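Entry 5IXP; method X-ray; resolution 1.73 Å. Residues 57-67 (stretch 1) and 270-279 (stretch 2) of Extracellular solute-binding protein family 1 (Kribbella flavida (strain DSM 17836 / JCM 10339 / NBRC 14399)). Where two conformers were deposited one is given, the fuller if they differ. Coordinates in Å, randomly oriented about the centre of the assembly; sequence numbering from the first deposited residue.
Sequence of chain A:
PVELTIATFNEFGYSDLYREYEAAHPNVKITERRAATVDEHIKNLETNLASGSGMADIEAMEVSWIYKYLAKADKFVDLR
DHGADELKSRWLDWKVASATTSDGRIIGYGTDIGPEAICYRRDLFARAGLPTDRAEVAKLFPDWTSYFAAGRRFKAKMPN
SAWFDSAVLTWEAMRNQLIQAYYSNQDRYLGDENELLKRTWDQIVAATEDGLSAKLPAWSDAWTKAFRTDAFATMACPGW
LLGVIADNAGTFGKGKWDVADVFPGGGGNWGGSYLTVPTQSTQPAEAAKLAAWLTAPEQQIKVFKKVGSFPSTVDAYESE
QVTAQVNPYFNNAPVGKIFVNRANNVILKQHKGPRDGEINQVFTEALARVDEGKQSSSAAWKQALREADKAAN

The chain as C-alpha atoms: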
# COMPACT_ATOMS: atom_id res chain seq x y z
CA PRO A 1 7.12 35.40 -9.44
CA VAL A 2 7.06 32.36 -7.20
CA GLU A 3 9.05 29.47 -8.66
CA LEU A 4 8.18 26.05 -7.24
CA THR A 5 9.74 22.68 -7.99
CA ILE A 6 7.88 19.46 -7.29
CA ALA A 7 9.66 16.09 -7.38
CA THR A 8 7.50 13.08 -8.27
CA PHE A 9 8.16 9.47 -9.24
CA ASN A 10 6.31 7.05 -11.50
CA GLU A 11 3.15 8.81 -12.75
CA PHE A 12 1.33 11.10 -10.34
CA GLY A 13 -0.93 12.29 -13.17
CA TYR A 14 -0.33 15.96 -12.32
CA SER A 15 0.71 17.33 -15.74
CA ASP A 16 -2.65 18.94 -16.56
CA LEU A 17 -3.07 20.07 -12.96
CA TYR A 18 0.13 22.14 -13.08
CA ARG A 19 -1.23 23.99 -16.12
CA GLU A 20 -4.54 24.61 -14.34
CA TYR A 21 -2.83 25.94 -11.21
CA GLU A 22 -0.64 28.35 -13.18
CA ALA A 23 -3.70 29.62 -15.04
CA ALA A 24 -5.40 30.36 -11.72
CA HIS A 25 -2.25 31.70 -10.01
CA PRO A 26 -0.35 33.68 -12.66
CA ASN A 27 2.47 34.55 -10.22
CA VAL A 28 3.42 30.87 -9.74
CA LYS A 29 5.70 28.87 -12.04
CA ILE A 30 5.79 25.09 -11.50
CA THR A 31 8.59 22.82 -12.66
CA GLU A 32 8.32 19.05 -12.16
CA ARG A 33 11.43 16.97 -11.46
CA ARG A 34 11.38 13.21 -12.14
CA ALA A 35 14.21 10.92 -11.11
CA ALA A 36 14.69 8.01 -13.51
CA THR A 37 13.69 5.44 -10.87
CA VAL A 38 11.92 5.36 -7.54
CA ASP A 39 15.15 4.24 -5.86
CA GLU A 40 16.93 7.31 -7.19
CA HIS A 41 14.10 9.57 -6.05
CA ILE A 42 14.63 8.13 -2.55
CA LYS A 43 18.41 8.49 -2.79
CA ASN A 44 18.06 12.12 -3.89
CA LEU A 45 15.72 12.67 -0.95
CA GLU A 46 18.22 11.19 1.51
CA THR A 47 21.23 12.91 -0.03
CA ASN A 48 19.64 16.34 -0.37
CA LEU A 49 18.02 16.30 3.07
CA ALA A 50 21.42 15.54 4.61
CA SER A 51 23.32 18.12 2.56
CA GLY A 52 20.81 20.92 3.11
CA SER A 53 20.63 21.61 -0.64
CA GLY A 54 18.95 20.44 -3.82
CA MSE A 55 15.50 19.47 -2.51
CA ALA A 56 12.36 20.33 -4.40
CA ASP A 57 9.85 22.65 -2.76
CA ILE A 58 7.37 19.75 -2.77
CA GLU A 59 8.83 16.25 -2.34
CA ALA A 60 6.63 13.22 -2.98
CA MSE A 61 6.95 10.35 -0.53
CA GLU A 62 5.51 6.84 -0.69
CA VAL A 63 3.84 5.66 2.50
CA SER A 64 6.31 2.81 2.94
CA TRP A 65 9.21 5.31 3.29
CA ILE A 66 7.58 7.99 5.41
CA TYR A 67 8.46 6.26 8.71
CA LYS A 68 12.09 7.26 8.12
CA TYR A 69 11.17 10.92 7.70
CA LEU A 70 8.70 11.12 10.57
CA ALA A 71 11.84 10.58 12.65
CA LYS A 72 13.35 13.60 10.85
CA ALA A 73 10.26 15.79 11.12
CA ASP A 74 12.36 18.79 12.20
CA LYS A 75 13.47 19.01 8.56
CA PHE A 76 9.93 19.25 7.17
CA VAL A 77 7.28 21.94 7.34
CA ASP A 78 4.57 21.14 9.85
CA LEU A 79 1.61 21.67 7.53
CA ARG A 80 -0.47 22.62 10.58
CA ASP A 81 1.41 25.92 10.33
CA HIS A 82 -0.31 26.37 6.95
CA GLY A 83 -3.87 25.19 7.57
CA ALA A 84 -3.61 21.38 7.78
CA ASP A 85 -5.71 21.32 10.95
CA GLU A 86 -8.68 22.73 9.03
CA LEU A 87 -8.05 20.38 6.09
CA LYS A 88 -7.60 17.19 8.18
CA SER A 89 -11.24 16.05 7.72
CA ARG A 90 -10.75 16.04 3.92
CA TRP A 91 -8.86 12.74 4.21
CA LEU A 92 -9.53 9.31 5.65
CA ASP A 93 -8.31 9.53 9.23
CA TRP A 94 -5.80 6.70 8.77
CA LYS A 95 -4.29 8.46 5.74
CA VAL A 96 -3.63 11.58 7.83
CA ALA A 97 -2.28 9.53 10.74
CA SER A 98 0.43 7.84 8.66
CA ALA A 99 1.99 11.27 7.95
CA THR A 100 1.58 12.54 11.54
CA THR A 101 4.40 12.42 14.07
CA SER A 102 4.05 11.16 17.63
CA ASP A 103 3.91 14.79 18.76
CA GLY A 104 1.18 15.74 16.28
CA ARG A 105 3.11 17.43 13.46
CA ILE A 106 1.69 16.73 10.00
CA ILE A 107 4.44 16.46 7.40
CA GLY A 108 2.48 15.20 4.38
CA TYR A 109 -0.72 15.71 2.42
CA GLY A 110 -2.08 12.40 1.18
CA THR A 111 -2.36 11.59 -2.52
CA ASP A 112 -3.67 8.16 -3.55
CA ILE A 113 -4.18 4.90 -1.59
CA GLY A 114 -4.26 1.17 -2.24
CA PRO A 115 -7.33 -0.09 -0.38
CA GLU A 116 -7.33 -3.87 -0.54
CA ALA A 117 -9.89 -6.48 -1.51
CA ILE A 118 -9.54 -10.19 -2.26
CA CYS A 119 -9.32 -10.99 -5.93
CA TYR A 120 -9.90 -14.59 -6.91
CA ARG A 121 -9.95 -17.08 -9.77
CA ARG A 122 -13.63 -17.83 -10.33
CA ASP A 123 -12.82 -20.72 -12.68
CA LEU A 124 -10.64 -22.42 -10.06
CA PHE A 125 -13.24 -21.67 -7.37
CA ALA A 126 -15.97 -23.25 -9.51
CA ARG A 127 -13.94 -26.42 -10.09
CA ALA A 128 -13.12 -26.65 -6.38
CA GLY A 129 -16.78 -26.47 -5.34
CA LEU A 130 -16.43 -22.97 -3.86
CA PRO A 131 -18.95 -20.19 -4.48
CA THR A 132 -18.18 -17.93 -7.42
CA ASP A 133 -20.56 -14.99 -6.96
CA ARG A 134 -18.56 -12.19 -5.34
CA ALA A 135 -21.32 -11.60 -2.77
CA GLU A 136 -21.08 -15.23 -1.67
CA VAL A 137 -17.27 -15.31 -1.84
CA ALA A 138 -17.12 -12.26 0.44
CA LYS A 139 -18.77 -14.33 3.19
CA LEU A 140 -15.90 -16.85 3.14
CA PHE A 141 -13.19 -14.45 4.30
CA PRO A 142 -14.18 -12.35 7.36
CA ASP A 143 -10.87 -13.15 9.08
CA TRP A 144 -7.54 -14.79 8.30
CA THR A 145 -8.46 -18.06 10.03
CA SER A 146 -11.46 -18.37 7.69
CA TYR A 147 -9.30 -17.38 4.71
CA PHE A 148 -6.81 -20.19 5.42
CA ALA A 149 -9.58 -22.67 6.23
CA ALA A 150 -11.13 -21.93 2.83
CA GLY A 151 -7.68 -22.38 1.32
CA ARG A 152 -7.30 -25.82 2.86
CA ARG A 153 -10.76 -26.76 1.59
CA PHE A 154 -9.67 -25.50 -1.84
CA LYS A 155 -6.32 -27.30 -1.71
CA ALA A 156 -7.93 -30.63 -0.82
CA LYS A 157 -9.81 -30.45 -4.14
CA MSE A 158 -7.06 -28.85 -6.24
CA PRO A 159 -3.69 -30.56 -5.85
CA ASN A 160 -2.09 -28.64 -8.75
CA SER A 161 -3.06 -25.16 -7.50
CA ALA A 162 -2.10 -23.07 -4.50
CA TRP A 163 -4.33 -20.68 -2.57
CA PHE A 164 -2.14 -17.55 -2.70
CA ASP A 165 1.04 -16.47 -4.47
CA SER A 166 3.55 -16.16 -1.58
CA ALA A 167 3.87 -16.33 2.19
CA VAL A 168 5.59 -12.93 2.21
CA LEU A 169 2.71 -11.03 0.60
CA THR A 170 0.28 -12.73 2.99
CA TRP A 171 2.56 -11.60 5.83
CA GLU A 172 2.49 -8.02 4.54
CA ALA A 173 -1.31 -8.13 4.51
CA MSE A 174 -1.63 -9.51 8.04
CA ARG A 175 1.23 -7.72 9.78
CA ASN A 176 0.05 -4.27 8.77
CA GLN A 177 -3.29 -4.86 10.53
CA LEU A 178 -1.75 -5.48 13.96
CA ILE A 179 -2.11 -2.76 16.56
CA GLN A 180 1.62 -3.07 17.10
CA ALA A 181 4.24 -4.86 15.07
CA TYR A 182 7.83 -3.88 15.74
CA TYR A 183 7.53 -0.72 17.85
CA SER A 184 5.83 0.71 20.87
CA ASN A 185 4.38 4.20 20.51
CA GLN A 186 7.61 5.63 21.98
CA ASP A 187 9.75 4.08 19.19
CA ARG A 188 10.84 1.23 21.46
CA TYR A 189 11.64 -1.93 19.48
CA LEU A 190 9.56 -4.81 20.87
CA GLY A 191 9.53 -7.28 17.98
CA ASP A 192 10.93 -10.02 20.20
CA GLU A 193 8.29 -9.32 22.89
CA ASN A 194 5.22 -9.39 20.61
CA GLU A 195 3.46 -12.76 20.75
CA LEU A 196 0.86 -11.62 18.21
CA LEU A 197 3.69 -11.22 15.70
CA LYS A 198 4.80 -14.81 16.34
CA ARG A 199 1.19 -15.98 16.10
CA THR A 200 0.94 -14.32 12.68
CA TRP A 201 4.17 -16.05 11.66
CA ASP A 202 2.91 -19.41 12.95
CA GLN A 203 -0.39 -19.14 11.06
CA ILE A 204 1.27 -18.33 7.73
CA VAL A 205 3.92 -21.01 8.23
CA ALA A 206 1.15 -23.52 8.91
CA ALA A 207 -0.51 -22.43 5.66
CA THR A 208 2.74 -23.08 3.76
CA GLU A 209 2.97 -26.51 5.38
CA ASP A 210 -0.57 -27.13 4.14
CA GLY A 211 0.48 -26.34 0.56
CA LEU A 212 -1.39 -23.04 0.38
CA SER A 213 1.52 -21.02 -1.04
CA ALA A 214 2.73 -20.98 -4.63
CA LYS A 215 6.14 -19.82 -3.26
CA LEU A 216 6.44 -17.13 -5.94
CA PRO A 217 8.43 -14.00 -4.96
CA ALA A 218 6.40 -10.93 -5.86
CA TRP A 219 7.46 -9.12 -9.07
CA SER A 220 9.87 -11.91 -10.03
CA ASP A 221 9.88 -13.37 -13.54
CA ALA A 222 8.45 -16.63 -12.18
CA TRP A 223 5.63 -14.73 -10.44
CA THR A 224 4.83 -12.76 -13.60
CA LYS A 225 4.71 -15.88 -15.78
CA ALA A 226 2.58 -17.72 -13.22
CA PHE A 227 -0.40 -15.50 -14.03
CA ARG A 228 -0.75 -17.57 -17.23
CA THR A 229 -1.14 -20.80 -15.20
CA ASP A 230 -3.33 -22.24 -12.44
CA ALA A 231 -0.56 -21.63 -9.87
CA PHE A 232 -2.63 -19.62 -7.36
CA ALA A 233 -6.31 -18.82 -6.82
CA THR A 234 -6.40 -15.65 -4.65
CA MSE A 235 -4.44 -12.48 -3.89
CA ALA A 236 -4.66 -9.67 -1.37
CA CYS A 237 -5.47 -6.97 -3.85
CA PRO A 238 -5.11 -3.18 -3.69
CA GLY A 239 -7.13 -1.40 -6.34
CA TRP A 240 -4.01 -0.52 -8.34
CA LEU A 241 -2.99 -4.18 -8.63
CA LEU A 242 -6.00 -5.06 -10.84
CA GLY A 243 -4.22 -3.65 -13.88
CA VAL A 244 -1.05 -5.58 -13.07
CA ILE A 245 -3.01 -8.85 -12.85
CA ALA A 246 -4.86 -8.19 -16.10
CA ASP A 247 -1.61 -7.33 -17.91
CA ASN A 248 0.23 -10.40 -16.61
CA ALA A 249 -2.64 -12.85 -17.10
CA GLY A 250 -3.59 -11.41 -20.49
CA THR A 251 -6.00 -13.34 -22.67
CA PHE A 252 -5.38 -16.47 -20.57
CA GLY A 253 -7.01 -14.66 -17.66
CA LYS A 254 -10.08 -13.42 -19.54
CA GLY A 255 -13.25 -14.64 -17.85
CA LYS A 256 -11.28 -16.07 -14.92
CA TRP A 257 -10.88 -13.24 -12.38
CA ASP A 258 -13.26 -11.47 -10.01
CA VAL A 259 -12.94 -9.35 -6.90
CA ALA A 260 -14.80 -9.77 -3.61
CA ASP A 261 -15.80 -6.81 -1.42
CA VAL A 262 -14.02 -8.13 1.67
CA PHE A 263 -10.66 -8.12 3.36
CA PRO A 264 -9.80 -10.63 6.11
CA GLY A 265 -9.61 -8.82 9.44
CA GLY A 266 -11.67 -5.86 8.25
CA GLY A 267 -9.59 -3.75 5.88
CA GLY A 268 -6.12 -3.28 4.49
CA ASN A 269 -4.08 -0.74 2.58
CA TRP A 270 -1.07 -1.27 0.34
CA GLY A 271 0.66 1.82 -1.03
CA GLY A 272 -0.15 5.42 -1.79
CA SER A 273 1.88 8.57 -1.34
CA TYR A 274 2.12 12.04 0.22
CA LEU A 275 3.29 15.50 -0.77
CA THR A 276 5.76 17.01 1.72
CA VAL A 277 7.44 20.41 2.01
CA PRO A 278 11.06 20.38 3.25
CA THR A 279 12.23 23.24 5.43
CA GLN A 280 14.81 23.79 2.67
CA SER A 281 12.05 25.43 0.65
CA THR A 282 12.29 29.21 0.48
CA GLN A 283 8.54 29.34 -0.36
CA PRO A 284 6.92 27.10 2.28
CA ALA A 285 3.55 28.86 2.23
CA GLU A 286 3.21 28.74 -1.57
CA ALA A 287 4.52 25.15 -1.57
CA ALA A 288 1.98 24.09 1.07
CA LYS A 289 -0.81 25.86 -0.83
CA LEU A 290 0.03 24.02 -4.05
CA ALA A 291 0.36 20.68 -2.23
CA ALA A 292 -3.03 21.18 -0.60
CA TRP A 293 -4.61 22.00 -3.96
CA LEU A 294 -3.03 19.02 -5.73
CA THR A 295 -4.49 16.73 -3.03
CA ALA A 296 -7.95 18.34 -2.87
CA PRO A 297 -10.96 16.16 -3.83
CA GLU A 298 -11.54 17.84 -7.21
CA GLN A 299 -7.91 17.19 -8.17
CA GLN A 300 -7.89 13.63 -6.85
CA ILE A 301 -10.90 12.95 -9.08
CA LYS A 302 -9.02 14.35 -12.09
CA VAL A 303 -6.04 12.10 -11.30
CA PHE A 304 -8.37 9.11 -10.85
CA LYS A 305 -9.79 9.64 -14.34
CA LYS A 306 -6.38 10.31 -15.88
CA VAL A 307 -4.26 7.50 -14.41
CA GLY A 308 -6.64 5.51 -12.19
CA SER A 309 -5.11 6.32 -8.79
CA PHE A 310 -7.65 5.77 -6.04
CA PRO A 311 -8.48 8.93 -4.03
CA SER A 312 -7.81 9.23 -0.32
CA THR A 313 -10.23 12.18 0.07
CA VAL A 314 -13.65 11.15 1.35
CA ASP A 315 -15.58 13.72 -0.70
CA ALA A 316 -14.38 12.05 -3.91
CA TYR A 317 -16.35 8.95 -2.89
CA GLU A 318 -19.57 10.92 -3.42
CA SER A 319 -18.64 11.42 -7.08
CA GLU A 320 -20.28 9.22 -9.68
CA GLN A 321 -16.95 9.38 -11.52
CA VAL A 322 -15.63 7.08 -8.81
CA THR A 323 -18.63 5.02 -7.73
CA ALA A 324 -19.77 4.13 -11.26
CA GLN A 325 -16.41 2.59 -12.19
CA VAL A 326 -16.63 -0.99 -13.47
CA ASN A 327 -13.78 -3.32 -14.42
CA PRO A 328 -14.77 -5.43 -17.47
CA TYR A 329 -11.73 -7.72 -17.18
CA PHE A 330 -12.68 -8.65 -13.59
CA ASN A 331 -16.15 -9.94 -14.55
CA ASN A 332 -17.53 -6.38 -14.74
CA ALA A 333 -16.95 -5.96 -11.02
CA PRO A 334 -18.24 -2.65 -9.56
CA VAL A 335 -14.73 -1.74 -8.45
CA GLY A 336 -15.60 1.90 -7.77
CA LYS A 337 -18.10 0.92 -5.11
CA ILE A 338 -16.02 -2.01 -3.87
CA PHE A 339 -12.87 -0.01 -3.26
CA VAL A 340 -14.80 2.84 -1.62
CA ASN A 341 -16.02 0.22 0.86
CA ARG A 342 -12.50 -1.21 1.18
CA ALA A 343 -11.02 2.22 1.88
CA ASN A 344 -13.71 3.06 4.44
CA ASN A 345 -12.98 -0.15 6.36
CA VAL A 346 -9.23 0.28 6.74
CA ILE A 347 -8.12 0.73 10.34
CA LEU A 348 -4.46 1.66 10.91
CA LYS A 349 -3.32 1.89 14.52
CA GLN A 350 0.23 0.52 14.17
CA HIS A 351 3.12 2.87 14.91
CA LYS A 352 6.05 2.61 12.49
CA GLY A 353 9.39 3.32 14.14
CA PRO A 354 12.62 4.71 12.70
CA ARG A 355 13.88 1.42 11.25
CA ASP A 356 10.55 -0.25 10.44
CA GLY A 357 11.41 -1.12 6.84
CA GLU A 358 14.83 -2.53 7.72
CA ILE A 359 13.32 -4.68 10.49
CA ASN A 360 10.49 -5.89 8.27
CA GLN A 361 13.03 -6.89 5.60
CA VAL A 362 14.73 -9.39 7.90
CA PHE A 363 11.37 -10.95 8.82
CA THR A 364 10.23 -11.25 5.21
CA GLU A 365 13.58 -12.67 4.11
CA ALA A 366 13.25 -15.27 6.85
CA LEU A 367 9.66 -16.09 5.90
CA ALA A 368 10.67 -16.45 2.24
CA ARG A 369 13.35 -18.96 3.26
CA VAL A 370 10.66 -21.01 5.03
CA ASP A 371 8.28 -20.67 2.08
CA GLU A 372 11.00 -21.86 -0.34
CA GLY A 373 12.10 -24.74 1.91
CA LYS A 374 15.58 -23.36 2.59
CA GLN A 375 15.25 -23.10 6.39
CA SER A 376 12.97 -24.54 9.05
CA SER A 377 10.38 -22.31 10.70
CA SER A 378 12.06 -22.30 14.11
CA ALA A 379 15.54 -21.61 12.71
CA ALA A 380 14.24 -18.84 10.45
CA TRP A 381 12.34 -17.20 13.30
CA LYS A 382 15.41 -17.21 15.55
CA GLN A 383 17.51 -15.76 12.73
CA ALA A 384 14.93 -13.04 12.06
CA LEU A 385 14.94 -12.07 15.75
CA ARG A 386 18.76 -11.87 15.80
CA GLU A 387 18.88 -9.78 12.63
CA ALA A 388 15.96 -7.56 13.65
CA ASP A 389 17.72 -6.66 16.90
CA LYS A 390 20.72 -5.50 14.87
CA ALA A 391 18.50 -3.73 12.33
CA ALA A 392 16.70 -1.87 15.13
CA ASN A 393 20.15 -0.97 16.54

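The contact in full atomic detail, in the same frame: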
# COMPACT_ATOMS: atom_id res chain seq x y z
N ASP A 57 10.74 22.00 -3.71
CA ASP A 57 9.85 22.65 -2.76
C ASP A 57 8.77 21.70 -2.27
O ASP A 57 8.34 21.79 -1.11
CB ASP A 57 9.21 23.89 -3.39
CG ASP A 57 10.24 24.91 -3.80
OD1 ASP A 57 10.79 25.58 -2.90
OD2 ASP A 57 10.49 25.03 -5.01
N ILE A 58 8.28 20.82 -3.15
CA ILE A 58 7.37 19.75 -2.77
C ILE A 58 8.06 18.44 -3.12
O ILE A 58 8.44 18.24 -4.28
CB ILE A 58 6.01 19.86 -3.49
CG1 ILE A 58 5.29 21.15 -3.10
CG2 ILE A 58 5.12 18.62 -3.16
CD1 ILE A 58 4.06 21.48 -3.99
N GLU A 59 8.22 17.56 -2.14
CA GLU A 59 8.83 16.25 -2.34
C GLU A 59 7.78 15.17 -2.12
O GLU A 59 7.22 15.06 -1.02
CB GLU A 59 10.02 16.03 -1.39
CG GLU A 59 11.27 16.87 -1.72
CD GLU A 59 12.12 16.26 -2.83
OE1 GLU A 59 11.80 15.15 -3.29
OE2 GLU A 59 13.12 16.90 -3.25
N ALA A 60 7.55 14.34 -3.14
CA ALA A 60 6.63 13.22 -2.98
C ALA A 60 7.30 12.10 -2.19
O ALA A 60 8.51 11.88 -2.29
CB ALA A 60 6.16 12.69 -4.33
N MSE A 61 6.48 11.40 -1.42
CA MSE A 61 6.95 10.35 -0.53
C MSE A 61 5.94 9.21 -0.54
O MSE A 61 4.74 9.45 -0.30
CB MSE A 61 7.11 10.90 0.88
CG MSE A 61 8.22 10.32 1.68
SE MSE A 61 8.67 11.54 3.07
CE MSE A 61 10.00 12.69 2.29
N GLU A 62 6.39 7.99 -0.81
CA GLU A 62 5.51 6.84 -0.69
C GLU A 62 5.33 6.47 0.79
O GLU A 62 6.22 6.68 1.62
CB GLU A 62 6.05 5.64 -1.47
CG GLU A 62 4.96 4.75 -2.08
CD GLU A 62 4.67 3.48 -1.28
OE1 GLU A 62 5.40 3.19 -0.32
OE2 GLU A 62 3.71 2.77 -1.63
N VAL A 63 4.15 5.92 1.10
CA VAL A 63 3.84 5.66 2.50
C VAL A 63 4.82 4.67 3.11
O VAL A 63 5.07 4.71 4.33
CB VAL A 63 2.38 5.18 2.67
CG1 VAL A 63 2.17 3.81 2.00
CG2 VAL A 63 2.01 5.17 4.15
N SER A 64 5.42 3.79 2.31
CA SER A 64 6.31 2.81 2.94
C SER A 64 7.64 3.41 3.37
O SER A 64 8.36 2.76 4.13
CB SER A 64 6.56 1.62 2.01
OG SER A 64 7.31 2.01 0.88
N TRP A 65 7.98 4.62 2.90
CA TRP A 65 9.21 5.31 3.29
C TRP A 65 9.01 6.30 4.42
O TRP A 65 10.00 6.68 5.06
CB TRP A 65 9.80 6.14 2.14
CG TRP A 65 9.73 5.60 0.79
CD1 TRP A 65 9.67 4.30 0.43
CD2 TRP A 65 9.69 6.36 -0.42
NE1 TRP A 65 9.59 4.19 -0.93
CE2 TRP A 65 9.61 5.44 -1.48
CE3 TRP A 65 9.72 7.73 -0.71
CZ2 TRP A 65 9.55 5.85 -2.81
CZ3 TRP A 65 9.67 8.13 -2.02
CH2 TRP A 65 9.59 7.19 -3.06
N ILE A 66 7.79 6.78 4.62
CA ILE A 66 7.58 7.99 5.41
C ILE A 66 7.96 7.79 6.88
O ILE A 66 8.27 8.77 7.57
CB ILE A 66 6.14 8.51 5.24
CG1 ILE A 66 6.04 9.97 5.70
CG2 ILE A 66 5.14 7.62 5.96
CD1 ILE A 66 4.78 10.68 5.24
N TYR A 67 8.01 6.53 7.35
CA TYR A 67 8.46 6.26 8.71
C TYR A 67 9.84 6.86 8.96
O TYR A 67 10.10 7.40 10.04
CB TYR A 67 8.48 4.75 8.98
CG TYR A 67 9.62 4.00 8.31
CD1 TYR A 67 9.47 3.46 7.04
CD2 TYR A 67 10.86 3.85 8.94
CE1 TYR A 67 10.51 2.79 6.41
CE2 TYR A 67 11.91 3.19 8.31
CZ TYR A 67 11.73 2.66 7.05
OH TYR A 67 12.76 1.99 6.42
N TRP A 270 -2.41 -1.06 0.88
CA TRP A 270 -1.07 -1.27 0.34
C TRP A 270 -0.75 -0.11 -0.60
O TRP A 270 -1.29 -0.05 -1.71
CB TRP A 270 -0.98 -2.62 -0.39
CG TRP A 270 0.33 -2.94 -1.08
CD1 TRP A 270 1.46 -2.17 -1.12
CD2 TRP A 270 0.62 -4.12 -1.83
NE1 TRP A 270 2.43 -2.81 -1.86
CE2 TRP A 270 1.94 -4.00 -2.30
CE3 TRP A 270 -0.11 -5.27 -2.14
CZ2 TRP A 270 2.55 -4.99 -3.08
CZ3 TRP A 270 0.49 -6.25 -2.93
CH2 TRP A 270 1.81 -6.11 -3.38
N GLY A 271 0.11 0.80 -0.16
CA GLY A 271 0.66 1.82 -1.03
C GLY A 271 -0.01 3.17 -0.88
O GLY A 271 -0.79 3.43 0.04
N GLY A 272 0.30 4.05 -1.83
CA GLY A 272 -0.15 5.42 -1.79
C GLY A 272 0.95 6.35 -1.29
O GLY A 272 1.93 5.93 -0.68
N SER A 273 0.78 7.64 -1.56
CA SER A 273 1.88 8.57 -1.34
C SER A 273 1.38 9.84 -0.65
O SER A 273 0.21 9.96 -0.27
CB SER A 273 2.58 8.92 -2.66
OG SER A 273 3.16 7.76 -3.25
N TYR A 274 2.32 10.77 -0.47
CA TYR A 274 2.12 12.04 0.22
C TYR A 274 2.96 13.10 -0.47
O TYR A 274 4.00 12.81 -1.06
CB TYR A 274 2.56 11.99 1.72
CG TYR A 274 1.72 11.07 2.54
CD1 TYR A 274 2.00 9.71 2.58
CD2 TYR A 274 0.63 11.54 3.25
CE1 TYR A 274 1.21 8.85 3.31
CE2 TYR A 274 -0.17 10.68 4.00
CZ TYR A 274 0.13 9.34 4.03
OH TYR A 274 -0.65 8.47 4.75
N LEU A 275 2.49 14.34 -0.41
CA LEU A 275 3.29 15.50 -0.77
C LEU A 275 3.81 16.14 0.51
O LEU A 275 3.04 16.38 1.45
CB LEU A 275 2.49 16.50 -1.60
CG LEU A 275 1.83 15.91 -2.87
CD1 LEU A 275 1.15 17.04 -3.64
CD2 LEU A 275 2.85 15.20 -3.74
N THR A 276 5.12 16.40 0.56
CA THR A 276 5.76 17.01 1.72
C THR A 276 6.47 18.28 1.30
O THR A 276 6.77 18.49 0.12
CB THR A 276 6.77 16.07 2.39
OG1 THR A 276 7.93 15.91 1.54
CG2 THR A 276 6.14 14.70 2.68
N VAL A 277 6.76 19.14 2.27
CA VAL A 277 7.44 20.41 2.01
C VAL A 277 8.66 20.50 2.92
O VAL A 277 8.51 20.77 4.12
CB VAL A 277 6.51 21.61 2.21
CG1 VAL A 277 7.28 22.94 2.02
CG2 VAL A 277 5.29 21.53 1.25
N PRO A 278 9.86 20.27 2.41
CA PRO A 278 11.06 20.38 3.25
C PRO A 278 11.25 21.80 3.77
O PRO A 278 10.85 22.78 3.13
CB PRO A 278 12.21 20.00 2.30
CG PRO A 278 11.58 19.29 1.19
CD PRO A 278 10.19 19.87 1.03
N THR A 279 11.89 21.91 4.94
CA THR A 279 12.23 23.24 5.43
C THR A 279 13.26 23.93 4.53
O THR A 279 13.44 25.15 4.64
CB THR A 279 12.75 23.20 6.87
OG1 THR A 279 13.87 22.31 6.97
CG2 THR A 279 11.64 22.77 7.84

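How does stretch 2 enter the contact? It begins with two glycines, whose backbone angles by themselves call for glycine. Trp270, whose CA-to-CB bond points away, buries almost nothing here, but Gly271 packs its backbone directly against a side chain: Glu62 OE2 lies 3.3 Å from Gly271 CA. Both Gly271 and Gly272 have positive phi angles, near 100°, at which a CB would be jammed against the carbonyl oxygen of the preceding residue, so glycine suits both places. The O of Gly272 accepts a hydrogen bond from Val63 N at 2.8 Å, the last rung of the ladder toward the carboxyl end of stretch 1. Val63 points toward stretch 2 and sets its CG1 3.6 Å from Gly271 O. The Glu62 carboxylate is held from its own side of the contact, where OE1 accepts hydrogen bonds from Ser64 OG at 2.5 Å and Ser64 N at 2.7 Å.

How do the strands pair once Ser273 is reached? They run antiparallel, their directions 154° apart, and Ser273 faces Glu62 in a non-hydrogen-bonded pair with the CA atoms only 4.1 Å apart. The small serine side chain fits this close spacing, its OG 3.6 Å from Glu62 CA. Tyr274 then forms a hydrogen-bonded pair with Met61: Tyr274 N donates to Met61 O at 2.8 Å, and Met61 N donates to Tyr274 O at 2.9 Å. The same Tyr274 O receives a CA-H...O contact from Ala60 CA at 3.3 Å.

Why does a tyrosine suit position 274? Its broad ring reaches past the paired strand to the residues that follow it, and Tyr274 gives up more area to the contact than any other residue, 85 Å². Ile66 CD1 sits over one face of the ring, 4.0 Å from Tyr274 CD1, while Val63 CG2 lies at the edge, 3.9 Å from Tyr274 CE1. The hydroxyl is hydrogen-bonded elsewhere in the structure, so this buried side chain combines apolar packing with a satisfied polar end.

What closes the contact from Leu275 onward? Leu275 shares a face of the sheet with Ala60, whose small methyl leaves CB 4.2 Å from Leu275 CD2; Ile58 adds its CG2, 3.7 Å from Leu275 CB. On the other face Thr276 pairs with Glu59, with Glu59 N to Thr276 O at 2.8 Å and Thr276 N to Glu59 O at 2.9 Å. Threonine adds a third bond, since its OG1 donates to Glu59 O at 2.8 Å, giving that carbonyl two donors from one residue. The selenomethionine Met61 brings CE to 3.9 Å from Thr276 OG1. Beyond the pairing, Val277 CA makes a CA-H...O contact with Asp57 O at 3.5 Å, and Pro278 CD lies 3.4 Å from that oxygen, which is buried without a hydrogen-bond partner. Pro278 CG also packs 3.8 Å from Glu59 CG. Together the stretches bury 723 Å², both sides summed.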